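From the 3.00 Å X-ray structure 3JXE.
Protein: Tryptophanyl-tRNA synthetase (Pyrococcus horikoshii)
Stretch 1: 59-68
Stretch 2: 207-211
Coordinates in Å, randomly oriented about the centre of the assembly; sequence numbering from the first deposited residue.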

ATOM      1  N   ARG B  59     -15.839  22.105  -6.421  1.00 83.95           N
ATOM      2  CA  ARG B  59     -14.684  22.610  -5.692  1.00 83.93           C
ATOM      3  C   ARG B  59     -13.669  23.122  -6.702  1.00 84.11           C
ATOM      4  O   ARG B  59     -13.284  22.389  -7.614  1.00 84.12           O
ATOM      5  N   ASP B  60     -13.258  24.383  -6.553  1.00 84.30           N
ATOM      6  CA  ASP B  60     -12.243  25.009  -7.418  1.00 84.50           C
ATOM      7  C   ASP B  60     -12.475  24.840  -8.925  1.00 84.67           C
ATOM      8  O   ASP B  60     -11.518  24.823  -9.707  1.00 84.70           O
ATOM      9  N   TYR B  61     -13.738  24.719  -9.331  1.00 84.88           N
ATOM     10  CA  TYR B  61     -14.066  24.526 -10.744  1.00 85.07           C
ATOM     11  C   TYR B  61     -13.814  25.794 -11.564  1.00 85.32           C
ATOM     12  O   TYR B  61     -13.483  25.720 -12.749  1.00 85.35           O
ATOM     13  N   ASP B  62     -13.968  26.949 -10.923  1.00 85.59           N
ATOM     14  CA  ASP B  62     -13.628  28.233 -11.534  1.00 85.89           C
ATOM     15  C   ASP B  62     -12.125  28.343 -11.806  1.00 86.05           C
ATOM     16  O   ASP B  62     -11.704  29.044 -12.728  1.00 86.05           O
ATOM     17  N   LEU B  63     -11.330  27.641 -11.001  1.00 86.28           N
ATOM     18  CA  LEU B  63      -9.879  27.603 -11.168  1.00 86.56           C
ATOM     19  C   LEU B  63      -9.440  26.604 -12.242  1.00 86.81           C
ATOM     20  O   LEU B  63      -8.357  26.745 -12.816  1.00 86.88           O
ATOM     21  N   ILE B  64     -10.274  25.599 -12.510  1.00 87.10           N
ATOM     22  CA  ILE B  64      -9.976  24.606 -13.549  1.00 87.33           C
ATOM     23  C   ILE B  64     -10.220  25.177 -14.952  1.00 87.56           C
ATOM     24  O   ILE B  64      -9.555  24.781 -15.913  1.00 87.60           O
ATOM     25  N   LEU B  65     -11.171  26.105 -15.052  1.00 87.83           N
ATOM     26  CA  LEU B  65     -11.495  26.774 -16.312  1.00 88.10           C
ATOM     27  C   LEU B  65     -10.504  27.892 -16.613  1.00 88.38           C
ATOM     28  O   LEU B  65     -10.151  28.121 -17.772  1.00 88.41           O
ATOM     29  N   LYS B  66     -10.071  28.584 -15.561  1.00 88.71           N
ATOM     30  CA  LYS B  66      -9.067  29.636 -15.668  1.00 89.04           C
ATOM     31  C   LYS B  66      -7.757  29.072 -16.217  1.00 89.16           C
ATOM     32  O   LYS B  66      -7.109  29.700 -17.057  1.00 89.27           O
ATOM     33  N   ASP B  67      -7.383  27.885 -15.740  1.00 89.24           N
ATOM     34  CA  ASP B  67      -6.166  27.205 -16.179  1.00 89.35           C
ATOM     35  C   ASP B  67      -6.229  26.790 -17.648  1.00 89.35           C
ATOM     36  O   ASP B  67      -5.233  26.891 -18.368  1.00 89.33           O
ATOM     37  N   TYR B  68      -7.399  26.324 -18.082  1.00 89.36           N
ATOM     38  CA  TYR B  68      -7.610  25.922 -19.473  1.00 89.38           C
ATOM     39  C   TYR B  68      -7.589  27.129 -20.407  1.00 89.33           C
ATOM     40  O   TYR B  68      -7.003  27.076 -21.491  1.00 89.32           O
ATOM     41  N   LYS B 207      -0.062  19.465 -13.275  1.00 69.60           N
ATOM     42  CA  LYS B 207      -1.274  20.222 -13.599  1.00 69.81           C
ATOM     43  C   LYS B 207      -2.357  19.882 -12.578  1.00 69.79           C
ATOM     44  O   LYS B 207      -2.307  18.818 -11.959  1.00 69.83           O
ATOM     45  N   ARG B 208      -3.327  20.776 -12.391  1.00 69.78           N
ATOM     46  CA  ARG B 208      -4.377  20.535 -11.393  1.00 69.81           C
ATOM     47  C   ARG B 208      -5.437  19.528 -11.856  1.00 69.62           C
ATOM     48  O   ARG B 208      -5.678  19.367 -13.054  1.00 69.70           O
ATOM     49  N   CYS B 209      -6.059  18.858 -10.888  1.00 69.36           N
ATOM     50  CA  CYS B 209      -6.960  17.739 -11.155  1.00 69.06           C
ATOM     51  C   CYS B 209      -8.433  18.112 -11.019  1.00 68.83           C
ATOM     52  O   CYS B 209      -8.795  18.906 -10.153  1.00 68.79           O
ATOM     53  N   LEU B 210      -9.273  17.530 -11.876  1.00 68.59           N
ATOM     54  CA  LEU B 210     -10.728  17.660 -11.768  1.00 68.36           C
ATOM     55  C   LEU B 210     -11.336  16.281 -11.552  1.00 68.21           C
ATOM     56  O   LEU B 210     -11.052  15.346 -12.306  1.00 68.22           O
ATOM     57  N   ILE B 211     -12.173  16.157 -10.522  1.00 68.01           N
ATOM     58  CA  ILE B 211     -12.816  14.883 -10.199  1.00 67.76           C
ATOM     59  C   ILE B 211     -14.345  14.947 -10.325  1.00 67.63           C
ATOM     60  O   ILE B 211     -15.026  15.458  -9.427  1.00 67.70           O
TER

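The helix that begins near Tyr-61 and runs through Tyr-68 packs across the strand containing Cys-209 to Ile-211, with the N-to-C directions 133° apart and the axes 9.3 Å apart at closest approach. The two segments bury 372 Å² between them, and Arg-208, which immediately precedes Cys-209, contributes the largest share.

Arg-208 points toward the helix and adopts p, t, p for chi1 to chi3, with chi4 at -139°. This folded conformation carries the guanidinium up to the helix, between the carboxylates of Asp-60 and Asp-67. Its NE lies 3.0 Å from OD2 of Asp-67, forming a salt bridge that includes a weak hydrogen bond, since the N-H...O angle is only 134°. Its NH2 lies 3.7 Å from OD2 of Asp-60, a long salt bridge better regarded as electrostatic. Both carboxylate oxygens sit at the edge of the guanidinium, near its plane, which leaves its faces free for other neighbours; CB of Leu-63 covers one of them. Leu-63, in the m, p conformation, also brings CD2 to 3.4 Å from NH1 of Arg-208.

The two aspartates reach the arginine from different backbone settings, although both point toward the strand and both have chi1 in the m well. Asp-60 precedes the helix with a positive phi of 49°, and its OD2 is also hydrogen-bonded elsewhere in the structure. Asp-67 lies one turn beyond Leu-63 on the same side of the helix; its chi1 of -75° and chi2 of 21° present OD2 to Arg-208, while OD1 has a hydrogen-bonding partner elsewhere.

Beside this polar cluster the contact is apolar and centres on Ile-64, where CA of Ile-64 is 7.2 Å from CA of Leu-210. Ile-64 points directly toward the strand, but its chi1 of -148° and chi2 of 95° both fall between the usual wells. In this conformation CD1 reaches three successive residues: it lies 3.7 Å from CG of Arg-208, 3.6 Å from the backbone O of Cys-209 and 3.8 Å from CB of Leu-210. The aliphatic part of Arg-208 thus joins the hydrophobic packing while its charged end meets the aspartates.

Leu-210 also points toward the helix, with chi1 off-well at -146° and chi2 in t. Its CD1 approaches the edge of the Tyr-61 ring, 3.7 Å from CE1. The CA-to-CB bond of Tyr-61 points away, yet its t chi1 swings the ring back nearer the strand, and chi2 of 71° sets the tilt of the ring. The side chain of Cys-209 points away and makes no contact; the residue meets Ile-64 through its backbone O.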

ATOM      1  CB  ARG B  59     -14.055  21.512  -4.836  1.00 83.80           C
ATOM      2  CG  ARG B  59     -14.720  21.301  -3.495  1.00 83.41           C
ATOM      3  CD  ARG B  59     -13.758  20.659  -2.518  1.00 82.81           C
ATOM      4  NE  ARG B  59     -14.043  21.054  -1.142  1.00 82.53           N
ATOM      5  CZ  ARG B  59     -14.584  20.258  -0.225  1.00 82.30           C
ATOM      6  NH1 ARG B  59     -14.891  19.010  -0.529  1.00 82.33           N
ATOM      7  NH2 ARG B  59     -14.809  20.709   1.000  1.00 82.33           N
ATOM      8  CB  ASP B  60     -10.836  24.506  -7.056  1.00 84.46           C
ATOM      9  CG  ASP B  60     -10.215  25.265  -5.898  1.00 84.42           C
ATOM     10  OD1 ASP B  60     -10.869  26.171  -5.337  1.00 84.32           O
ATOM     11  OD2 ASP B  60      -9.059  24.945  -5.547  1.00 84.38           O
ATOM     12  CB  TYR B  61     -15.506  24.031 -10.922  1.00 84.99           C
ATOM     13  CG  TYR B  61     -15.836  23.655 -12.348  1.00 84.69           C
ATOM     14  CD1 TYR B  61     -15.288  22.513 -12.930  1.00 84.41           C
ATOM     15  CD2 TYR B  61     -16.686  24.443 -13.119  1.00 84.36           C
ATOM     16  CE1 TYR B  61     -15.577  22.169 -14.241  1.00 84.17           C
ATOM     17  CE2 TYR B  61     -16.985  24.103 -14.431  1.00 84.01           C
ATOM     18  CZ  TYR B  61     -16.424  22.966 -14.984  1.00 83.91           C
ATOM     19  OH  TYR B  61     -16.708  22.615 -16.280  1.00 83.80           O
ATOM     20  CB  ASP B  62     -14.109  29.394 -10.656  1.00 85.94           C
ATOM     21  CG  ASP B  62     -13.583  29.317  -9.228  1.00 86.17           C
ATOM     22  OD1 ASP B  62     -13.722  28.253  -8.585  1.00 86.22           O
ATOM     23  OD2 ASP B  62     -13.038  30.333  -8.746  1.00 86.56           O
ATOM     24  CB  LEU B  63      -9.182  27.299  -9.835  1.00 86.52           C
ATOM     25  CG  LEU B  63      -9.051  28.421  -8.796  1.00 86.48           C
ATOM     26  CD1 LEU B  63     -10.325  28.593  -7.972  1.00 86.39           C
ATOM     27  CD2 LEU B  63      -7.872  28.146  -7.873  1.00 86.48           C
ATOM     28  CB  ILE B  64     -10.759  23.272 -13.337  1.00 87.30           C
ATOM     29  CG1 ILE B  64      -9.953  22.075 -13.843  1.00 87.15           C
ATOM     30  CG2 ILE B  64     -12.120  23.299 -14.006  1.00 87.27           C
ATOM     31  CD1 ILE B  64      -9.153  21.377 -12.772  1.00 86.98           C
ATOM     32  CB  LEU B  65     -12.916  27.341 -16.272  1.00 88.01           C
ATOM     33  CG  LEU B  65     -14.081  26.354 -16.210  1.00 87.87           C
ATOM     34  CD1 LEU B  65     -15.338  27.067 -15.748  1.00 87.67           C
ATOM     35  CD2 LEU B  65     -14.300  25.673 -17.556  1.00 87.66           C
ATOM     36  CB  LYS B  66      -8.831  30.287 -14.303  1.00 89.12           C
ATOM     37  CG  LYS B  66      -8.016  31.577 -14.354  1.00 89.60           C
ATOM     38  CD  LYS B  66      -7.199  31.791 -13.081  1.00 90.34           C
ATOM     39  CE  LYS B  66      -8.054  32.300 -11.926  1.00 90.64           C
ATOM     40  NZ  LYS B  66      -7.249  32.450 -10.682  1.00 91.01           N
ATOM     41  CB  ASP B  67      -5.884  25.987 -15.294  1.00 89.45           C
ATOM     42  CG  ASP B  67      -5.341  26.366 -13.922  1.00 89.74           C
ATOM     43  OD1 ASP B  67      -5.549  27.522 -13.484  1.00 90.08           O
ATOM     44  OD2 ASP B  67      -4.706  25.497 -13.280  1.00 90.05           O
ATOM     45  CB  TYR B  68      -8.926  25.149 -19.625  1.00 89.41           C
ATOM     46  CG  TYR B  68      -9.273  24.790 -21.056  1.00 89.54           C
ATOM     47  CD1 TYR B  68      -8.608  23.755 -21.720  1.00 89.52           C
ATOM     48  CD2 TYR B  68     -10.269  25.484 -21.747  1.00 89.57           C
ATOM     49  CE1 TYR B  68      -8.923  23.424 -23.036  1.00 89.50           C
ATOM     50  CE2 TYR B  68     -10.592  25.160 -23.063  1.00 89.57           C
ATOM     51  CZ  TYR B  68      -9.916  24.130 -23.700  1.00 89.59           C
ATOM     52  OH  TYR B  68     -10.233  23.809 -24.998  1.00 89.70           O
ATOM     53  CB  LYS B 207      -1.748  19.880 -15.015  1.00 69.88           C
ATOM     54  CG  LYS B 207      -0.707  20.162 -16.102  1.00 70.49           C
ATOM     55  CD  LYS B 207      -0.952  19.359 -17.378  1.00 71.37           C
ATOM     56  CE  LYS B 207      -2.008  20.003 -18.267  1.00 72.05           C
ATOM     57  NZ  LYS B 207      -2.067  19.364 -19.612  1.00 72.59           N
ATOM     58  CB  ARG B 208      -5.012  21.839 -10.895  1.00 69.88           C
ATOM     59  CG  ARG B 208      -5.806  22.625 -11.915  1.00 70.60           C
ATOM     60  CD  ARG B 208      -6.655  23.670 -11.206  1.00 71.76           C
ATOM     61  NE  ARG B 208      -5.837  24.719 -10.598  1.00 72.65           N
ATOM     62  CZ  ARG B 208      -6.058  25.248  -9.396  1.00 73.04           C
ATOM     63  NH1 ARG B 208      -5.256  26.199  -8.937  1.00 73.13           N
ATOM     64  NH2 ARG B 208      -7.069  24.822  -8.647  1.00 73.35           N
ATOM     65  CB  CYS B 209      -6.637  16.591 -10.201  1.00 69.09           C
ATOM     66  SG  CYS B 209      -7.567  15.083 -10.497  1.00 69.17           S
ATOM     67  CB  LEU B 210     -11.324  18.292 -13.031  1.00 68.35           C
ATOM     68  CG  LEU B 210     -12.556  19.215 -12.973  1.00 68.34           C
ATOM     69  CD1 LEU B 210     -13.186  19.327 -14.354  1.00 68.23           C
ATOM     70  CD2 LEU B 210     -13.615  18.801 -11.958  1.00 68.20           C
ATOM     71  CB  ILE B 211     -12.406  14.364  -8.795  1.00 67.72           C
ATOM     72  CG1 ILE B 211     -10.881  14.248  -8.694  1.00 67.67           C
ATOM     73  CG2 ILE B 211     -13.071  13.017  -8.509  1.00 67.66           C
ATOM     74  CD1 ILE B 211     -10.357  14.114  -7.281  1.00 67.59           C
TER